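Local coordinates for protein inactive dihydroorotase-like domain (Chaetomium thermophilum, PDB 5NNL) that adopts the alpha/beta-barrel fold of the amidohydrolase-type enzymes but is a catalytically inactive member of that group, at residues Tyr182-Phe196 with Gly219-Lys231. Sequence-based numbering, arbitrary orientation.
Sequences YSLFLSQKDCPGCHF and GSLPYQLAHFLKK
Leu-221, in the first turn of helix 221-228, splits its two methyls between neighbours: CD2 lies 3.7 Å from CB of Tyr-182 and also meets Ser-183 OG, while CD1 reaches CD1 of Phe-196 at 3.5 Å. Pro-222 comes next and lays CG over one face of the Tyr-182 ring, 4.2 Å from its centroid, a CH-pi contact; the hydroxyl of that tyrosine is hydrogen-bonded to Asp-241. In Gln-224, chi1 (174°) carries CG over the centre of the Phe-196 ring (3.9 Å), and the extended chain beyond stacks the amide on the same face, the two planes 22° apart. Cys-194 CB lies over the rim of the opposite face. Leu-225 follows with CD2 against Leu-186 CD1, and its CD1 touches both the edge of Phe-196 and, at 3.8 Å, Cys-194 SG. Phe-228 takes the edge of Phe-196 on its face, a T-shaped pair with centroids 5.7 Å apart. Its ring also meets Gly-193 O and, obliquely, Cys-194 SG, whose disulfide to Cys-191 ties together the ends of a type I beta turn. Helix 181-185 and its following loop, after strand 175-180, thus pack on the helix after strand 215-217 through van der Waals, CH-pi and aromatic contacts, and the disulfide probably stiffens the turn facing Phe-228.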
loop_
_atom_site.group_PDB
_atom_site.type_symbol
_atom_site.label_atom_id
_atom_site.label_comp_id
_atom_site.label_asym_id
_atom_site.label_seq_id
_atom_site.Cartn_x
_atom_site.Cartn_y
_atom_site.Cartn_z
ATOM N N TYR A 182 10.332 -0.139 -0.157
ATOM C CA TYR A 182 11.515 -0.087 -1.014
ATOM C C TYR A 182 12.168 1.290 -0.993
ATOM O O TYR A 182 13.392 1.394 -1.132
ATOM C CB TYR A 182 11.153 -0.452 -2.455
ATOM C CG TYR A 182 11.201 -1.929 -2.795
ATOM C CD1 TYR A 182 11.345 -2.902 -1.811
ATOM C CD2 TYR A 182 11.108 -2.348 -4.117
ATOM C CE1 TYR A 182 11.388 -4.246 -2.140
ATOM C CE2 TYR A 182 11.150 -3.682 -4.453
ATOM C CZ TYR A 182 11.289 -4.627 -3.467
ATOM O OH TYR A 182 11.326 -5.954 -3.826
ATOM N N SER A 183 11.373 2.352 -0.834
ATOM C CA SER A 183 11.929 3.701 -0.834
ATOM C C SER A 183 12.985 3.886 0.250
ATOM O O SER A 183 13.898 4.704 0.088
ATOM C CB SER A 183 10.817 4.732 -0.646
ATOM O OG SER A 183 9.939 4.762 -1.756
ATOM N N LEU A 184 12.872 3.159 1.363
ATOM C CA LEU A 184 13.822 3.320 2.458
ATOM C C LEU A 184 15.123 2.561 2.235
ATOM O O LEU A 184 16.108 2.839 2.929
ATOM C CB LEU A 184 13.193 2.863 3.776
ATOM C CG LEU A 184 12.045 3.702 4.349
ATOM C CD1 LEU A 184 11.650 3.185 5.721
ATOM C CD2 LEU A 184 12.404 5.182 4.431
ATOM N N PHE A 185 15.157 1.625 1.287
ATOM C CA PHE A 185 16.315 0.764 1.091
ATOM C C PHE A 185 16.848 0.773 -0.335
ATOM O O PHE A 185 17.807 0.048 -0.624
ATOM C CB PHE A 185 15.967 -0.670 1.505
ATOM C CG PHE A 185 15.435 -0.773 2.898
ATOM C CD1 PHE A 185 16.300 -0.831 3.974
ATOM C CD2 PHE A 185 14.070 -0.800 3.133
ATOM C CE1 PHE A 185 15.817 -0.915 5.257
ATOM C CE2 PHE A 185 13.577 -0.889 4.419
ATOM C CZ PHE A 185 14.453 -0.945 5.483
ATOM N N LEU A 186 16.258 1.570 -1.229
ATOM C CA LEU A 186 16.750 1.755 -2.589
ATOM C C LEU A 186 16.694 3.234 -2.931
ATOM O O LEU A 186 15.709 3.909 -2.616
ATOM C CB LEU A 186 15.926 0.970 -3.617
ATOM C CG LEU A 186 15.892 -0.551 -3.482
ATOM C CD1 LEU A 186 14.799 -1.115 -4.367
ATOM C CD2 LEU A 186 17.233 -1.163 -3.840
ATOM N N SER A 187 17.747 3.730 -3.586
ATOM C CA SER A 187 17.843 5.136 -3.962
ATOM C C SER A 187 18.425 5.240 -5.369
ATOM O O SER A 187 18.763 4.236 -6.003
ATOM C CB SER A 187 18.698 5.920 -2.959
ATOM O OG SER A 187 20.079 5.663 -3.151
ATOM N N GLN A 188 18.543 6.476 -5.860
ATOM C CA GLN A 188 19.121 6.710 -7.179
ATOM C C GLN A 188 20.608 6.390 -7.225
ATOM O O GLN A 188 21.167 6.258 -8.319
ATOM C CB GLN A 188 18.875 8.156 -7.610
ATOM C CG GLN A 188 17.542 8.342 -8.317
ATOM C CD GLN A 188 17.166 9.797 -8.498
ATOM O OE1 GLN A 188 18.014 10.635 -8.795
ATOM N NE2 GLN A 188 15.889 10.106 -8.308
ATOM N N LYS A 189 21.262 6.270 -6.068
ATOM C CA LYS A 189 22.604 5.701 -6.039
ATOM C C LYS A 189 22.586 4.256 -6.522
ATOM O O LYS A 189 23.492 3.820 -7.242
ATOM C CB LYS A 189 23.177 5.783 -4.624
ATOM C CG LYS A 189 24.592 5.227 -4.477
ATOM C CD LYS A 189 25.644 6.259 -4.846
ATOM C CE LYS A 189 27.032 5.640 -4.896
ATOM N NZ LYS A 189 28.092 6.594 -4.458
ATOM N N ASP A 190 21.564 3.495 -6.126
ATOM C CA ASP A 190 21.454 2.106 -6.557
ATOM C C ASP A 190 21.001 2.002 -8.008
ATOM O O ASP A 190 21.332 1.025 -8.688
ATOM C CB ASP A 190 20.490 1.362 -5.637
ATOM C CG ASP A 190 20.825 1.558 -4.173
ATOM O OD1 ASP A 190 22.015 1.419 -3.818
ATOM O OD2 ASP A 190 19.910 1.874 -3.383
ATOM N N CYS A 191 20.247 2.987 -8.495
ATOM C CA CYS A 191 19.799 3.010 -9.887
ATOM C C CYS A 191 19.662 4.461 -10.309
ATOM O O CYS A 191 18.629 5.100 -10.064
ATOM C CB CYS A 191 18.475 2.272 -10.079
ATOM S SG CYS A 191 17.772 2.536 -11.735
ATOM N N PRO A 192 20.687 5.029 -10.952
ATOM C CA PRO A 192 20.577 6.431 -11.385
ATOM C C PRO A 192 19.458 6.658 -12.386
ATOM O O PRO A 192 18.837 7.728 -12.378
ATOM C CB PRO A 192 21.957 6.726 -11.994
ATOM C CG PRO A 192 22.865 5.655 -11.464
ATOM C CD PRO A 192 21.999 4.449 -11.289
ATOM N N GLY A 193 19.174 5.678 -13.244
ATOM C CA GLY A 193 18.102 5.805 -14.214
ATOM C C GLY A 193 16.704 5.765 -13.628
ATOM O O GLY A 193 15.749 6.113 -14.331
ATOM N N CYS A 194 16.558 5.366 -12.366
ATOM C CA CYS A 194 15.249 5.206 -11.732
ATOM C C CYS A 194 14.912 6.501 -10.993
ATOM O O CYS A 194 15.237 6.667 -9.816
ATOM C CB CYS A 194 15.257 4.009 -10.788
ATOM S SG CYS A 194 15.752 2.418 -11.515
ATOM N N HIS A 195 14.250 7.427 -11.687
ATOM C CA HIS A 195 13.892 8.704 -11.079
ATOM C C HIS A 195 12.634 8.617 -10.223
ATOM O O HIS A 195 12.242 9.626 -9.626
ATOM C CB HIS A 195 13.724 9.775 -12.163
ATOM C CG HIS A 195 14.893 9.868 -13.094
ATOM N ND1 HIS A 195 16.133 10.313 -12.689
ATOM C CD2 HIS A 195 15.016 9.555 -14.406
ATOM C CE1 HIS A 195 16.967 10.278 -13.712
ATOM N NE2 HIS A 195 16.314 9.823 -14.767
ATOM N N PHE A 196 12.003 7.447 -10.142
ATOM C CA PHE A 196 10.914 7.220 -9.200
ATOM C C PHE A 196 11.420 6.799 -7.827
ATOM O O PHE A 196 10.641 6.798 -6.868
ATOM C CB PHE A 196 9.943 6.157 -9.740
ATOM C CG PHE A 196 10.626 4.947 -10.314
ATOM C CD1 PHE A 196 11.010 3.897 -9.499
ATOM C CD2 PHE A 196 10.894 4.868 -11.670
ATOM C CE1 PHE A 196 11.646 2.787 -10.027
ATOM C CE2 PHE A 196 11.527 3.763 -12.204
ATOM C CZ PHE A 196 11.903 2.721 -11.381
ATOM N N GLY A 219 2.973 -0.852 -2.200
ATOM C CA GLY A 219 2.784 0.085 -3.284
ATOM C C GLY A 219 3.020 -0.532 -4.648
ATOM O O GLY A 219 3.203 -1.743 -4.808
ATOM N N SER A 220 3.005 0.337 -5.655
ATOM C CA SER A 220 3.332 -0.051 -7.018
ATOM C C SER A 220 4.810 0.123 -7.324
ATOM O O SER A 220 5.247 -0.229 -8.424
ATOM C CB SER A 220 2.497 0.761 -8.019
ATOM O OG SER A 220 2.765 2.150 -7.906
ATOM N N LEU A 221 5.586 0.642 -6.373
ATOM C CA LEU A 221 7.010 0.851 -6.612
ATOM C C LEU A 221 7.746 -0.439 -6.940
ATOM O O LEU A 221 8.573 -0.423 -7.870
ATOM C CB LEU A 221 7.639 1.545 -5.396
ATOM C CG LEU A 221 9.159 1.733 -5.427
ATOM C CD1 LEU A 221 9.601 2.470 -6.691
ATOM C CD2 LEU A 221 9.618 2.486 -4.185
ATOM N N PRO A 222 7.530 -1.558 -6.243
ATOM C CA PRO A 222 8.204 -2.798 -6.660
ATOM C C PRO A 222 7.893 -3.172 -8.093
ATOM O O PRO A 222 8.797 -3.560 -8.844
ATOM C CB PRO A 222 7.665 -3.842 -5.671
ATOM C CG PRO A 222 7.221 -3.053 -4.485
ATOM C CD PRO A 222 6.711 -1.754 -5.035
ATOM N N TYR A 223 6.626 -3.063 -8.495
ATOM C CA TYR A 223 6.256 -3.395 -9.865
ATOM C C TYR A 223 6.845 -2.394 -10.851
ATOM O O TYR A 223 7.375 -2.785 -11.897
ATOM C CB TYR A 223 4.735 -3.446 -10.005
ATOM C CG TYR A 223 4.296 -3.863 -11.389
ATOM C CD1 TYR A 223 4.096 -5.200 -11.696
ATOM C CD2 TYR A 223 4.103 -2.922 -12.397
ATOM C CE1 TYR A 223 3.707 -5.593 -12.959
ATOM C CE2 TYR A 223 3.714 -3.306 -13.667
ATOM C CZ TYR A 223 3.519 -4.645 -13.939
ATOM O OH TYR A 223 3.134 -5.053 -15.193
ATOM N N GLN A 224 6.755 -1.100 -10.539
ATOM C CA GLN A 224 7.312 -0.086 -11.430
ATOM C C GLN A 224 8.805 -0.302 -11.643
ATOM O O GLN A 224 9.308 -0.158 -12.764
ATOM C CB GLN A 224 7.046 1.310 -10.863
ATOM C CG GLN A 224 7.700 2.432 -11.646
ATOM C CD GLN A 224 7.243 3.797 -11.182
ATOM O OE1 GLN A 224 6.709 3.946 -10.083
ATOM N NE2 GLN A 224 7.444 4.802 -12.022
ATOM N N LEU A 225 9.529 -0.657 -10.580
ATOM C CA LEU A 225 10.965 -0.897 -10.695
ATOM C C LEU A 225 11.254 -2.098 -11.588
ATOM O O LEU A 225 12.091 -2.025 -12.494
ATOM C CB LEU A 225 11.563 -1.106 -9.304
ATOM C CG LEU A 225 13.067 -1.376 -9.210
ATOM C CD1 LEU A 225 13.869 -0.120 -9.491
ATOM C CD2 LEU A 225 13.409 -1.938 -7.836
ATOM N N ALA A 226 10.585 -3.224 -11.331
ATOM C CA ALA A 226 10.829 -4.423 -12.128
ATOM C C ALA A 226 10.519 -4.179 -13.600
ATOM O O ALA A 226 11.260 -4.630 -14.480
ATOM C CB ALA A 226 9.992 -5.583 -11.595
ATOM N N HIS A 227 9.424 -3.473 -13.886
ATOM C CA HIS A 227 9.062 -3.188 -15.270
ATOM C C HIS A 227 10.110 -2.304 -15.940
ATOM O O HIS A 227 10.530 -2.569 -17.072
ATOM C CB HIS A 227 7.681 -2.531 -15.316
ATOM C CG HIS A 227 7.150 -2.325 -16.701
ATOM N ND1 HIS A 227 7.574 -3.069 -17.782
ATOM C CD2 HIS A 227 6.229 -1.456 -17.181
ATOM C CE1 HIS A 227 6.936 -2.668 -18.867
ATOM N NE2 HIS A 227 6.115 -1.690 -18.530
ATOM N N PHE A 228 10.556 -1.252 -15.247
ATOM C CA PHE A 228 11.567 -0.363 -15.809
ATOM C C PHE A 228 12.877 -1.093 -16.083
ATOM O O PHE A 228 13.628 -0.699 -16.984
ATOM C CB PHE A 228 11.809 0.812 -14.863
ATOM C CG PHE A 228 12.783 1.822 -15.389
ATOM C CD1 PHE A 228 12.344 2.892 -16.148
ATOM C CD2 PHE A 228 14.137 1.703 -15.121
ATOM C CE1 PHE A 228 13.235 3.824 -16.632
ATOM C CE2 PHE A 228 15.034 2.634 -15.604
ATOM C CZ PHE A 228 14.583 3.695 -16.360
ATOM N N LEU A 229 13.180 -2.140 -15.315
ATOM C CA LEU A 229 14.384 -2.934 -15.523
ATOM C C LEU A 229 14.148 -4.146 -16.418
ATOM O O LEU A 229 15.093 -4.896 -16.686
ATOM C CB LEU A 229 14.954 -3.394 -14.175
ATOM C CG LEU A 229 15.466 -2.307 -13.219
ATOM C CD1 LEU A 229 16.022 -2.939 -11.947
ATOM C CD2 LEU A 229 16.522 -1.429 -13.875
ATOM N N LYS A 230 12.915 -4.362 -16.877
ATOM C CA LYS A 230 12.600 -5.394 -17.864
ATOM C C LYS A 230 12.873 -6.796 -17.313
ATOM O O LYS A 230 13.650 -7.578 -17.868
ATOM C CB LYS A 230 13.374 -5.148 -19.165
ATOM C CG LYS A 230 13.154 -3.760 -19.761
ATOM C CD LYS A 230 12.925 -3.821 -21.268
ATOM C CE LYS A 230 12.496 -2.470 -21.823
ATOM N NZ LYS A 230 12.230 -2.513 -23.292
ATOM N N LYS A 231 12.205 -7.104 -16.205
ATOM C CA LYS A 231 12.140 -8.449 -15.652
ATOM C C LYS A 231 10.749 -9.006 -15.936
ATOM O O LYS A 231 9.932 -8.372 -16.609
ATOM C CB LYS A 231 12.445 -8.442 -14.150
ATOM C CG LYS A 231 13.576 -7.511 -13.726
ATOM C CD LYS A 231 14.950 -8.104 -13.992
ATOM C CE LYS A 231 16.027 -7.030 -13.914
ATOM N NZ LYS A 231 17.403 -7.589 -13.795
#